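Local structure of P-granule scaffold (Caenorhabditis japonica, 5W4A) at residues 8-12 with 13-17; 27-30 with 31-34; 73-76 with 77-80; 131-135 with 136-140; 174-178 with 179-183. The protein probably serves as an RNA-binding scaffold of germ granules (P granules), which repress mRNA. All coordinates share one frame; numbering follows the deposited sequence.

Contact 1. Residues 8-12 with 13-17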
loop_
_atom_site.group_PDB
_atom_site.type_symbol
_atom_site.label_atom_id
_atom_site.label_comp_id
_atom_site.label_asym_id
_atom_site.label_seq_id
_atom_site.Cartn_x
_atom_site.Cartn_y
_atom_site.Cartn_z
ATOM N N ILE C 8 -9.820 9.516 -9.481
ATOM C CA ILE C 8 -10.567 9.687 -8.240
ATOM C C ILE C 8 -11.341 10.994 -8.346
ATOM O O ILE C 8 -10.826 11.998 -8.873
ATOM C CB ILE C 8 -9.623 9.694 -7.031
ATOM C CG1 ILE C 8 -8.966 8.306 -6.911
ATOM C CG2 ILE C 8 -10.360 10.079 -5.742
ATOM C CD1 ILE C 8 -7.842 8.225 -5.914
ATOM N N VAL C 9 -12.569 10.986 -7.849
ATOM C CA VAL C 9 -13.405 12.182 -7.790
ATOM C C VAL C 9 -13.949 12.312 -6.364
ATOM O O VAL C 9 -13.893 11.389 -5.551
ATOM C CB VAL C 9 -14.540 12.149 -8.822
ATOM C CG1 VAL C 9 -13.976 12.018 -10.234
ATOM C CG2 VAL C 9 -15.492 11.005 -8.544
ATOM N N GLU C 10 -14.475 13.503 -6.061
ATOM C CA GLU C 10 -14.963 13.787 -4.726
ATOM C C GLU C 10 -16.268 14.550 -4.826
ATOM O O GLU C 10 -16.444 15.364 -5.736
ATOM C CB GLU C 10 -13.921 14.590 -3.938
ATOM C CG GLU C 10 -14.269 14.859 -2.500
ATOM C CD GLU C 10 -13.048 15.356 -1.705
ATOM O OE1 GLU C 10 -11.966 14.743 -1.870
ATOM O OE2 GLU C 10 -13.226 16.304 -0.917
ATOM N N PHE C 11 -17.178 14.262 -3.884
ATOM C CA PHE C 11 -18.429 15.000 -3.719
ATOM C C PHE C 11 -18.593 15.293 -2.234
ATOM O O PHE C 11 -18.836 14.378 -1.450
ATOM C CB PHE C 11 -19.628 14.199 -4.227
ATOM C CG PHE C 11 -19.553 13.829 -5.676
ATOM C CD1 PHE C 11 -19.015 12.623 -6.059
ATOM C CD2 PHE C 11 -20.008 14.698 -6.655
ATOM C CE1 PHE C 11 -18.937 12.269 -7.410
ATOM C CE2 PHE C 11 -19.942 14.324 -8.016
ATOM C CZ PHE C 11 -19.391 13.102 -8.360
ATOM N N LEU C 12 -18.453 16.557 -1.844
ATOM C CA LEU C 12 -18.750 16.994 -0.457
ATOM C C LEU C 12 -18.327 15.978 0.631
ATOM O O LEU C 12 -19.143 15.449 1.397
ATOM C CB LEU C 12 -20.225 17.278 -0.294
ATOM C CG LEU C 12 -20.477 17.996 1.032
ATOM C CD1 LEU C 12 -19.881 19.389 1.023
ATOM C CD2 LEU C 12 -21.957 18.041 1.303
ATOM N N GLY C 13 -17.045 15.748 0.702
ATOM C CA GLY C 13 -16.472 14.880 1.715
ATOM C C GLY C 13 -16.397 13.408 1.363
ATOM O O GLY C 13 -15.869 12.624 2.165
ATOM N N ILE C 14 -16.920 12.994 0.222
ATOM C CA ILE C 14 -16.926 11.589 -0.164
ATOM C C ILE C 14 -15.967 11.465 -1.354
ATOM O O ILE C 14 -16.291 11.857 -2.473
ATOM C CB ILE C 14 -18.321 11.053 -0.505
ATOM C CG1 ILE C 14 -19.330 11.322 0.640
ATOM C CG2 ILE C 14 -18.184 9.545 -0.775
ATOM C CD1 ILE C 14 -20.727 10.696 0.421
ATOM N N ARG C 15 -14.782 10.906 -1.099
ATOM C CA ARG C 15 -13.765 10.646 -2.106
ATOM C C ARG C 15 -13.897 9.202 -2.600
ATOM O O ARG C 15 -13.971 8.261 -1.795
ATOM C CB ARG C 15 -12.397 10.887 -1.474
ATOM C CG ARG C 15 -11.215 10.549 -2.303
ATOM C CD ARG C 15 -9.940 11.024 -1.514
ATOM N NE ARG C 15 -8.738 10.445 -2.045
ATOM C CZ ARG C 15 -7.965 10.960 -2.985
ATOM N NH1 ARG C 15 -8.249 12.129 -3.566
ATOM N NH2 ARG C 15 -6.896 10.294 -3.328
ATOM N N THR C 16 -13.983 9.034 -3.923
ATOM C CA THR C 16 -14.342 7.742 -4.506
ATOM C C THR C 16 -13.725 7.562 -5.889
ATOM O O THR C 16 -13.578 8.506 -6.654
ATOM C CB THR C 16 -15.878 7.586 -4.555
ATOM O OG1 THR C 16 -16.213 6.287 -5.073
ATOM C CG2 THR C 16 -16.548 8.623 -5.398
ATOM N N TYR C 17 -13.311 6.320 -6.189
ATOM C CA TYR C 17 -13.025 5.899 -7.561
ATOM C C TYR C 17 -14.169 5.043 -8.104
ATOM O O TYR C 17 -14.704 5.317 -9.187
ATOM C CB TYR C 17 -11.687 5.116 -7.663
ATOM C CG TYR C 17 -11.557 4.577 -9.039
ATOM C CD1 TYR C 17 -11.326 5.429 -10.120
ATOM C CD2 TYR C 17 -11.789 3.231 -9.296
ATOM C CE1 TYR C 17 -11.340 4.973 -11.414
ATOM C CE2 TYR C 17 -11.787 2.756 -10.582
ATOM C CZ TYR C 17 -11.560 3.629 -11.638
ATOM O OH TYR C 17 -11.551 3.191 -12.931
#

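Contact 2. Residues 27-30 with 31-34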
loop_
_atom_site.group_PDB
_atom_site.type_symbol
_atom_site.label_atom_id
_atom_site.label_comp_id
_atom_site.label_asym_id
_atom_site.label_seq_id
_atom_site.Cartn_x
_atom_site.Cartn_y
_atom_site.Cartn_z
ATOM N N VAL C 27 -25.015 12.556 -1.280
ATOM C CA VAL C 27 -24.859 13.979 -0.990
ATOM C C VAL C 27 -26.135 14.754 -1.317
ATOM O O VAL C 27 -26.493 15.716 -0.612
ATOM C CB VAL C 27 -23.636 14.528 -1.751
ATOM C CG1 VAL C 27 -23.676 16.069 -1.829
ATOM C CG2 VAL C 27 -22.326 14.013 -1.079
ATOM N N ASN C 28 -26.809 14.392 -2.414
ATOM C CA ASN C 28 -28.037 15.064 -2.822
ATOM C C ASN C 28 -29.244 14.643 -1.986
ATOM O O ASN C 28 -30.126 15.465 -1.735
ATOM C CB ASN C 28 -28.329 14.790 -4.300
ATOM C CG ASN C 28 -27.540 15.695 -5.228
ATOM O OD1 ASN C 28 -27.231 16.846 -4.877
ATOM N ND2 ASN C 28 -27.252 15.214 -6.436
ATOM N N ASN C 29 -29.288 13.400 -1.519
ATOM C CA ASN C 29 -30.512 12.823 -0.972
ATOM C C ASN C 29 -30.399 12.440 0.496
ATOM O O ASN C 29 -31.124 11.535 0.937
ATOM C CB ASN C 29 -30.902 11.603 -1.799
ATOM C CG ASN C 29 -31.336 11.991 -3.202
ATOM O OD1 ASN C 29 -32.460 12.470 -3.409
ATOM N ND2 ASN C 29 -30.451 11.826 -4.161
ATOM N N ASP C 30 -29.500 13.080 1.257
ATOM C CA ASP C 30 -29.288 12.641 2.633
ATOM C C ASP C 30 -30.551 12.792 3.481
ATOM O O ASP C 30 -30.827 11.943 4.325
ATOM C CB ASP C 30 -28.072 13.357 3.284
ATOM C CG ASP C 30 -28.200 14.856 3.388
ATOM O OD1 ASP C 30 -28.782 15.503 2.513
ATOM O OD2 ASP C 30 -27.629 15.408 4.360
ATOM N N GLU C 31 -31.353 13.847 3.267
ATOM C CA GLU C 31 -32.545 13.986 4.103
ATOM C C GLU C 31 -33.570 12.914 3.766
ATOM O O GLU C 31 -34.240 12.383 4.661
ATOM C CB GLU C 31 -33.144 15.391 3.962
ATOM C CG GLU C 31 -34.424 15.613 4.758
ATOM C CD GLU C 31 -34.276 15.398 6.264
ATOM O OE1 GLU C 31 -33.148 15.484 6.806
ATOM O OE2 GLU C 31 -35.313 15.137 6.912
ATOM N N LEU C 32 -33.680 12.548 2.485
ATOM C CA LEU C 32 -34.575 11.459 2.112
ATOM C C LEU C 32 -34.115 10.131 2.706
ATOM O O LEU C 32 -34.938 9.317 3.126
ATOM C CB LEU C 32 -34.678 11.369 0.587
ATOM C CG LEU C 32 -35.628 10.304 0.065
ATOM C CD1 LEU C 32 -37.097 10.627 0.461
ATOM C CD2 LEU C 32 -35.451 10.169 -1.453
ATOM N N LEU C 33 -32.797 9.899 2.771
ATOM C CA LEU C 33 -32.290 8.672 3.374
ATOM C C LEU C 33 -32.598 8.619 4.873
ATOM O O LEU C 33 -32.854 7.540 5.423
ATOM C CB LEU C 33 -30.776 8.571 3.125
ATOM C CG LEU C 33 -30.364 8.173 1.700
ATOM C CD1 LEU C 33 -28.915 8.512 1.439
ATOM C CD2 LEU C 33 -30.605 6.692 1.459
ATOM N N VAL C 34 -32.592 9.779 5.544
ATOM C CA VAL C 34 -33.021 9.866 6.944
ATOM C C VAL C 34 -34.520 9.600 7.074
ATOM O O VAL C 34 -34.954 8.802 7.912
ATOM C CB VAL C 34 -32.656 11.253 7.524
ATOM C CG1 VAL C 34 -33.289 11.476 8.896
ATOM C CG2 VAL C 34 -31.172 11.416 7.613
#

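Contact 3. Residues 73-76 with 77-80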
loop_
_atom_site.group_PDB
_atom_site.type_symbol
_atom_site.label_atom_id
_atom_site.label_comp_id
_atom_site.label_asym_id
_atom_site.label_seq_id
_atom_site.Cartn_x
_atom_site.Cartn_y
_atom_site.Cartn_z
ATOM N N THR C 73 -17.423 6.991 -17.613
ATOM C CA THR C 73 -18.307 6.449 -16.580
ATOM C C THR C 73 -18.491 4.950 -16.752
ATOM O O THR C 73 -18.432 4.190 -15.779
ATOM C CB THR C 73 -19.665 7.149 -16.622
ATOM O OG1 THR C 73 -19.502 8.496 -16.167
ATOM C CG2 THR C 73 -20.689 6.422 -15.755
ATOM N N ILE C 74 -18.705 4.512 -17.987
ATOM C CA ILE C 74 -18.907 3.092 -18.256
ATOM C C ILE C 74 -17.651 2.304 -17.879
ATOM O O ILE C 74 -17.730 1.262 -17.221
ATOM C CB ILE C 74 -19.310 2.880 -19.730
ATOM C CG1 ILE C 74 -20.712 3.457 -19.984
ATOM C CG2 ILE C 74 -19.280 1.392 -20.144
ATOM C CD1 ILE C 74 -21.025 3.684 -21.482
ATOM N N LEU C 75 -16.475 2.774 -18.301
ATOM C CA LEU C 75 -15.246 2.021 -18.028
ATOM C C LEU C 75 -14.948 1.947 -16.529
ATOM O O LEU C 75 -14.523 0.907 -16.021
ATOM C CB LEU C 75 -14.068 2.642 -18.779
ATOM C CG LEU C 75 -14.073 2.401 -20.298
ATOM C CD1 LEU C 75 -13.065 3.316 -20.964
ATOM C CD2 LEU C 75 -13.748 0.936 -20.644
ATOM N N THR C 76 -15.173 3.051 -15.813
ATOM C CA THR C 76 -14.983 3.069 -14.371
ATOM C C THR C 76 -15.930 2.090 -13.694
ATOM O O THR C 76 -15.515 1.275 -12.859
ATOM C CB THR C 76 -15.190 4.506 -13.889
ATOM O OG1 THR C 76 -14.134 5.320 -14.421
ATOM C CG2 THR C 76 -15.192 4.595 -12.358
ATOM N N SER C 77 -17.197 2.103 -14.101
ATOM C CA SER C 77 -18.161 1.195 -13.498
ATOM C C SER C 77 -17.901 -0.250 -13.891
ATOM O O SER C 77 -18.217 -1.153 -13.120
ATOM C CB SER C 77 -19.569 1.635 -13.874
ATOM O OG SER C 77 -19.927 2.757 -13.086
HETATM N N MSE C 78 -17.283 -0.490 -15.037
HETATM C CA MSE C 78 -16.850 -1.847 -15.386
HETATM C C MSE C 78 -15.740 -2.361 -14.456
HETATM O O MSE C 78 -15.692 -3.559 -14.143
HETATM C CB MSE C 78 -16.391 -1.896 -16.821
HETATM C CG MSE C 78 -17.591 -1.819 -17.758
HETATM SE SE MSE C 78 -17.095 -1.638 -19.620
HETATM C CE MSE C 78 -16.393 -3.427 -19.882
ATOM N N ASP C 79 -14.818 -1.481 -14.039
ATOM C CA ASP C 79 -13.889 -1.829 -12.965
ATOM C C ASP C 79 -14.658 -2.300 -11.740
ATOM O O ASP C 79 -14.315 -3.314 -11.131
ATOM C CB ASP C 79 -13.003 -0.646 -12.548
ATOM C CG ASP C 79 -11.825 -0.379 -13.460
ATOM O OD1 ASP C 79 -11.514 -1.140 -14.404
ATOM O OD2 ASP C 79 -11.140 0.638 -13.201
ATOM N N THR C 80 -15.692 -1.559 -11.356
ATOM C CA THR C 80 -16.489 -1.936 -10.188
ATOM C C THR C 80 -17.136 -3.304 -10.392
ATOM O O THR C 80 -17.128 -4.130 -9.481
ATOM C CB THR C 80 -17.533 -0.861 -9.902
ATOM O OG1 THR C 80 -16.825 0.393 -9.900
ATOM C CG2 THR C 80 -18.218 -1.092 -8.547
#

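Contact 4. Residues 131-135 with 136-140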
loop_
_atom_site.group_PDB
_atom_site.type_symbol
_atom_site.label_atom_id
_atom_site.label_comp_id
_atom_site.label_asym_id
_atom_site.label_seq_id
_atom_site.Cartn_x
_atom_site.Cartn_y
_atom_site.Cartn_z
ATOM N N LYS C 131 1.741 -0.988 -9.158
ATOM C CA LYS C 131 1.723 -0.430 -7.815
ATOM C C LYS C 131 2.968 0.397 -7.533
ATOM O O LYS C 131 2.910 1.344 -6.751
ATOM C CB LYS C 131 1.556 -1.533 -6.787
ATOM C CG LYS C 131 1.253 -1.016 -5.406
ATOM C CD LYS C 131 0.831 -2.122 -4.477
ATOM C CE LYS C 131 0.340 -1.504 -3.185
ATOM N NZ LYS C 131 -0.129 -2.524 -2.244
ATOM N N LEU C 132 4.098 0.050 -8.153
ATOM C CA LEU C 132 5.354 0.773 -7.988
ATOM C C LEU C 132 5.402 2.082 -8.752
ATOM O O LEU C 132 6.356 2.840 -8.565
ATOM C CB LEU C 132 6.523 -0.109 -8.447
ATOM C CG LEU C 132 6.697 -1.410 -7.667
ATOM C CD1 LEU C 132 7.753 -2.293 -8.330
ATOM C CD2 LEU C 132 7.092 -1.191 -6.227
ATOM N N GLN C 133 4.429 2.362 -9.615
ATOM C CA GLN C 133 4.365 3.656 -10.255
ATOM C C GLN C 133 3.845 4.681 -9.259
ATOM O O GLN C 133 3.255 4.343 -8.226
ATOM C CB GLN C 133 3.475 3.614 -11.497
ATOM C CG GLN C 133 3.944 2.676 -12.564
ATOM C CD GLN C 133 3.040 2.687 -13.780
ATOM O OE1 GLN C 133 2.567 3.744 -14.210
ATOM N NE2 GLN C 133 2.806 1.516 -14.346
ATOM N N LYS C 134 4.137 5.950 -9.539
ATOM C CA LYS C 134 3.839 7.019 -8.595
ATOM C C LYS C 134 2.488 7.714 -8.818
ATOM O O LYS C 134 2.241 8.752 -8.186
ATOM C CB LYS C 134 4.959 8.066 -8.628
ATOM C CG LYS C 134 6.319 7.486 -8.380
ATOM C CD LYS C 134 6.416 7.046 -6.964
ATOM C CE LYS C 134 7.877 6.738 -6.489
ATOM N NZ LYS C 134 7.817 6.110 -5.149
ATOM N N THR C 135 1.584 7.137 -9.597
ATOM C CA THR C 135 0.309 7.764 -9.894
ATOM C C THR C 135 -0.843 7.040 -9.213
ATOM O O THR C 135 -0.802 5.822 -9.003
ATOM C CB THR C 135 0.055 7.770 -11.401
ATOM O OG1 THR C 135 -0.082 6.422 -11.869
ATOM C CG2 THR C 135 1.184 8.451 -12.141
ATOM N N GLU C 136 -1.908 7.795 -8.936
ATOM C CA GLU C 136 -3.129 7.187 -8.406
ATOM C C GLU C 136 -3.708 6.196 -9.404
ATOM O O GLU C 136 -4.204 5.131 -9.002
ATOM C CB GLU C 136 -4.158 8.272 -8.066
ATOM C CG GLU C 136 -3.756 9.046 -6.826
ATOM C CD GLU C 136 -4.731 10.120 -6.389
ATOM O OE1 GLU C 136 -5.501 10.647 -7.215
ATOM O OE2 GLU C 136 -4.690 10.443 -5.169
ATOM N N ALA C 137 -3.698 6.542 -10.699
ATOM C CA ALA C 137 -4.298 5.685 -11.713
ATOM C C ALA C 137 -3.638 4.307 -11.725
ATOM O O ALA C 137 -4.323 3.283 -11.811
ATOM C CB ALA C 137 -4.201 6.314 -13.107
ATOM N N ALA C 138 -2.318 4.253 -11.580
ATOM C CA ALA C 138 -1.631 2.959 -11.603
ATOM C C ALA C 138 -1.897 2.175 -10.334
ATOM O O ALA C 138 -2.039 0.950 -10.371
ATOM C CB ALA C 138 -0.128 3.151 -11.766
ATOM N N LYS C 139 -1.936 2.870 -9.199
ATOM C CA LYS C 139 -2.186 2.212 -7.929
ATOM C C LYS C 139 -3.608 1.659 -7.858
ATOM O O LYS C 139 -3.822 0.577 -7.312
ATOM C CB LYS C 139 -1.890 3.184 -6.786
ATOM C CG LYS C 139 -0.408 3.522 -6.663
ATOM C CD LYS C 139 -0.185 4.714 -5.737
ATOM C CE LYS C 139 1.273 5.193 -5.787
ATOM N NZ LYS C 139 2.246 4.117 -5.510
ATOM N N ILE C 140 -4.583 2.359 -8.438
ATOM C CA ILE C 140 -5.944 1.813 -8.489
ATOM C C ILE C 140 -5.976 0.533 -9.321
ATOM O O ILE C 140 -6.603 -0.460 -8.933
ATOM C CB ILE C 140 -6.923 2.866 -9.025
ATOM C CG1 ILE C 140 -7.055 4.035 -8.044
ATOM C CG2 ILE C 140 -8.308 2.225 -9.335
ATOM C CD1 ILE C 140 -7.679 5.250 -8.666
#

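Contact 5. Residues 174-178 with 179-183. With EDO (1,2-ethanediol), chain T; EDO (1,2-ethanediol), chain Q.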
loop_
_atom_site.group_PDB
_atom_site.type_symbol
_atom_site.label_atom_id
_atom_site.label_comp_id
_atom_site.label_asym_id
_atom_site.label_seq_id
_atom_site.Cartn_x
_atom_site.Cartn_y
_atom_site.Cartn_z
ATOM N N VAL C 174 -17.891 0.453 1.081
ATOM C CA VAL C 174 -18.979 -0.008 0.215
ATOM C C VAL C 174 -18.756 -1.454 -0.198
ATOM O O VAL C 174 -19.668 -2.284 -0.101
ATOM C CB VAL C 174 -19.126 0.893 -1.020
ATOM C CG1 VAL C 174 -20.190 0.346 -1.968
ATOM C CG2 VAL C 174 -19.491 2.349 -0.636
ATOM N N PHE C 175 -17.549 -1.790 -0.678
ATOM C CA PHE C 175 -17.281 -3.189 -1.051
ATOM C C PHE C 175 -17.485 -4.128 0.132
ATOM O O PHE C 175 -18.031 -5.224 -0.026
ATOM C CB PHE C 175 -15.857 -3.364 -1.601
ATOM C CG PHE C 175 -15.665 -2.876 -3.031
ATOM C CD1 PHE C 175 -16.387 -3.446 -4.084
ATOM C CD2 PHE C 175 -14.721 -1.879 -3.341
ATOM C CE1 PHE C 175 -16.207 -3.026 -5.413
ATOM C CE2 PHE C 175 -14.529 -1.474 -4.676
ATOM C CZ PHE C 175 -15.281 -2.030 -5.701
ATOM N N THR C 176 -17.025 -3.737 1.319
ATOM C CA THR C 176 -17.206 -4.580 2.492
ATOM C C THR C 176 -18.684 -4.842 2.746
ATOM O O THR C 176 -19.084 -5.987 3.008
ATOM C CB THR C 176 -16.545 -3.922 3.702
ATOM O OG1 THR C 176 -15.115 -3.943 3.534
ATOM C CG2 THR C 176 -16.896 -4.628 4.992
ATOM N N LYS C 177 -19.513 -3.801 2.654
ATOM C CA LYS C 177 -20.951 -3.949 2.885
ATOM C C LYS C 177 -21.587 -4.853 1.833
ATOM O O LYS C 177 -22.344 -5.780 2.173
ATOM C CB LYS C 177 -21.632 -2.568 2.883
ATOM C CG LYS C 177 -21.332 -1.668 4.086
ATOM C CD LYS C 177 -22.077 -2.101 5.346
ATOM C CE LYS C 177 -23.580 -1.941 5.183
ATOM N NZ LYS C 177 -24.313 -2.186 6.455
ATOM N N ILE C 178 -21.299 -4.606 0.539
ATOM C CA ILE C 178 -22.005 -5.304 -0.537
ATOM C C ILE C 178 -21.542 -6.745 -0.676
ATOM O O ILE C 178 -22.345 -7.632 -0.995
ATOM C CB ILE C 178 -21.841 -4.532 -1.859
ATOM C CG1 ILE C 178 -22.523 -3.172 -1.737
ATOM C CG2 ILE C 178 -22.360 -5.346 -3.050
ATOM C CD1 ILE C 178 -24.036 -3.247 -1.608
ATOM N N LEU C 179 -20.259 -7.011 -0.452
ATOM C CA LEU C 179 -19.712 -8.349 -0.594
ATOM C C LEU C 179 -19.737 -9.144 0.694
ATOM O O LEU C 179 -19.257 -10.280 0.696
ATOM C CB LEU C 179 -18.281 -8.272 -1.114
ATOM C CG LEU C 179 -18.180 -7.628 -2.501
ATOM C CD1 LEU C 179 -16.720 -7.514 -2.872
ATOM C CD2 LEU C 179 -18.981 -8.387 -3.549
ATOM N N GLY C 180 -20.213 -8.561 1.786
ATOM C CA GLY C 180 -20.309 -9.298 3.039
ATOM C C GLY C 180 -18.961 -9.675 3.611
ATOM O O GLY C 180 -18.785 -10.798 4.097
ATOM N N LEU C 181 -17.994 -8.766 3.563
ATOM C CA LEU C 181 -16.652 -9.099 4.009
ATOM C C LEU C 181 -16.433 -8.898 5.503
ATOM O O LEU C 181 -15.351 -9.241 5.996
ATOM C CB LEU C 181 -15.609 -8.272 3.230
ATOM C CG LEU C 181 -15.760 -8.396 1.708
ATOM C CD1 LEU C 181 -14.752 -7.510 1.003
ATOM C CD2 LEU C 181 -15.623 -9.827 1.241
ATOM N N GLU C 182 -17.391 -8.315 6.228
ATOM C CA GLU C 182 -17.242 -8.150 7.671
ATOM C C GLU C 182 -17.611 -9.457 8.374
ATOM O O GLU C 182 -18.734 -9.951 8.235
ATOM C CB GLU C 182 -18.100 -6.982 8.168
ATOM C CG GLU C 182 -17.851 -6.690 9.647
ATOM C CD GLU C 182 -18.677 -5.527 10.189
ATOM O OE1 GLU C 182 -19.423 -4.894 9.415
ATOM O OE2 GLU C 182 -18.554 -5.256 11.401
ATOM N N ASP C 183 -16.667 -10.023 9.115
ATOM C CA ASP C 183 -16.924 -11.229 9.902
ATOM C C ASP C 183 -16.088 -11.120 11.173
ATOM O O ASP C 183 -15.478 -10.084 11.437
ATOM C CB ASP C 183 -16.645 -12.492 9.072
ATOM C CG ASP C 183 -15.154 -12.708 8.761
ATOM O OD1 ASP C 183 -14.265 -12.085 9.379
ATOM O OD2 ASP C 183 -14.866 -13.539 7.878
HETATM C C1 EDO T . -24.024 -9.404 1.557
HETATM O O1 EDO T . -24.459 -10.596 0.890
HETATM C C2 EDO T . -24.902 -8.191 1.213
HETATM O O2 EDO T . -25.211 -8.088 -0.192
HETATM C C1 EDO Q . -22.666 -9.651 -4.170
HETATM O O1 EDO Q . -22.727 -10.235 -2.856
HETATM C C2 EDO Q . -24.069 -9.430 -4.729
HETATM O O2 EDO Q . -24.661 -8.261 -4.149
HETATM O O HOH W 1 -19.969 -6.931 5.542
#

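Contact 1. Residues 8-12 with 13-17
The guanidinium of Arg15 carries Ile8 over one face: Ile8 CG2 sits 3.6 Å above its plane, displaced from its middle toward the margin, and Ile8 CD1 comes within 3.4 Å of Arg15 NH2. The Tyr17 ring meets the same residue differently, with the backbone N of Ile8 at its edge. Arg15 reaches Ile8 because its CG is anti to the backbone N (chi1 174°) and the chain stays extended to NE. A branched aliphatic suits position 8, since it offers a flat cation a methyl surface while Arg15 NH2 is salt-bridged to Glu136 and bonded to Leu166 O. Glu10, on the same sheet face, stands with its carboxylate plane 85° from the guanidinium, and its OE2 pairs with Arg200 instead. Shortening Arg15 to an alanine would probably leave Glu136 without its cationic mate and Leu166 O without this donor, and uncover the Ile8 methyls. On the other face, Val9 CG2 and Thr16 CG2 meet at 4.1 Å, while Thr16 OG1 bonds to Asp171. Val9 and Thr16 exchange two backbone bonds of 2.9 Å (Val9 N to Thr16 O, Thr16 N to Val9 O), and Phe11 and Ile14 exchange another pair. Gly13 has a positive phi (88°) at which a CB would clash with Leu12 O. Together these features make a beta hairpin with a two-residue loop, Leu12-Gly13, closed by a type I' turn.

Contact 2. Residues 27-30 with 31-34
Leu33 N donates to Asn29 O at 3.0 Å, and Val34 N donates to Asp30 O at the same length of 3.0 Å, N to O. These two bonds start helix 30-35 directly after helix 20-28, with Asn29 as the joint: it has left helical backbone angles and occupies the N-cap position. Its side chain makes no capping bond; ND2 turns back to Tyr25 O in the preceding helix. Around the two carbonyls pack aliphatic groups. Leu33 CG lies 3.5 Å from Asn29 O, and Val34 CG2 reaches 3.3 Å from Asp30 O. Leu32 CB, three residues on, also touches Asn29 O. Farther out, Glu31 OE1 forms a salt bridge with Lys207 and OE2 bonds to Ser35, while the Asp30 side chain packs on Leu208 of helix 206-213. Acids at positions 30 and 31 suit the first turn of a helix, where their negative charge would probably interact favourably with the helix dipole.

Contact 3. Residues 73-76 with 77-80
Ile74 and Met78, the latter a selenomethionine, run alongside one another in the same direction, with Ile74 CG2 3.8 Å from Met78 SE. Leu75 CD2 approaches the same selenium at 4.3 Å. The Met78 side chain leaves the backbone with CG anti to the carbonyl carbon (chi1 -73°), which brings Met78 CG to 3.1 Å from Ile74 O, and a bend at chi3 turns its methyl end. Beneath these groups the helix is held by i to i+4 bonds: Met78 N donates to Ile74 O at 2.8 Å, and Ser77, Asp79 and Thr80 follow the same pattern. Met78 packs on Phe92, Asn96 and Leu99 of helix 89-100, where its long, flexible chain adds apolar surface against that helix. Ser77 and Thr80 use their hydroxyls to reach backbone carbonyls, Ser77 OG to Leu64 O and Thr80 OG1 to Phe18 O. Asp79 is buried, yet its OD2 meets Arg6 and Tyr17 and its OD1 meets His106, partners that would probably stabilise its negative charge within the fold.

Contact 4. Residues 131-135 with 136-140
Lys139 folds back over the N-terminal end of helix 136-148, whose N-cap is Thr135, and its side chain ties that end to the loop before it. Its CB lies 3.6 Å from Thr135 O. CG comes closer to the same oxygen, and CD passes alongside it, so the aliphatic stem runs along one carbonyl. CE then moves on to Gln133 O, and a bend at the last torsion (chi4 -54°) turns the amine into the loop. There Lys139 NZ donates to Gln133 O at 2.9 Å and to Lys131 O at 3.1 Å, both bonds running nearly along the C=O axis. Lysine suits the position because it has both the length to leave the helix and a tip able to serve two acceptors. A methionine in its place would probably leave the carbonyls of Lys131 and Gln133 without this shared donor and the loop less firmly fixed to the helix. The same loop reaches the second subunit: Lys134 forms salt bridges with Asp167 and Asp169 of that chain, and Lys131 with its Glu162. Beside the cap, the small Ala138 lets Gln133 approach, CB to CB at 3.6 Å. Thr135 OG1, placed between backbone N and carbonyl carbon (chi1 65°), accepts the capping bond from Ala138 N at 3.1 Å.

Contact 5. Residues 174-178 with 179-183
Leu179 holds CG anti to its carbonyl carbon (chi1 -62°), which lays the side chain beside Phe175: Leu179 CD1 meets Phe175 CD1 obliquely at 4.3 Å. The chi1 of Thr176 (-69°) swings its CG2 methyl against the chain that returns past the helix end, 4.1 Å from Glu182 CB, while OG1 bonds back to Ala172 O. Leu179 N donates to Phe175 O, a helical bond of the last turn. Leu181 N then reaches Thr176 O at 3.0 Å as the chain closes a Schellman motif. Gly180 suits the turn because its phi is positive (66°). Phe175 itself stands edge-to-face with Phe18 and Phe19, and Glu182 is salt-bridged to Arg194. A water donates to Thr176 O at 2.8 Å and accepts from Glu182 N, while two ethanediol molecules, probably from the crystallisation liquor, donate to Ile178 O. Carbonyls at a helix end lack the usual amide donors, and here a backbone N-H, water and diol hydroxyls supply them.

How the contacts relate
Contact 4 is a surface contact, and it alone of the five reaches the second subunit; the others are partly buried, contact 3 lying closest to the chain's centre. Contact 1 touches contacts 2, 3 and 4, the first by apolar packing and the other two through polar and apolar groups, while contact 5 meets contact 3 where Phe175 packs on Thr80. Contacts 2 and 4 both start helices, on opposite sides of the centre, but only 4 has a side-chain cap. Chemistry follows place: lysines serve carbonyls and carboxylates at the surface in 4, selenium packing accompanies a buried acid in 3, and water helps satisfy the helix end in 5.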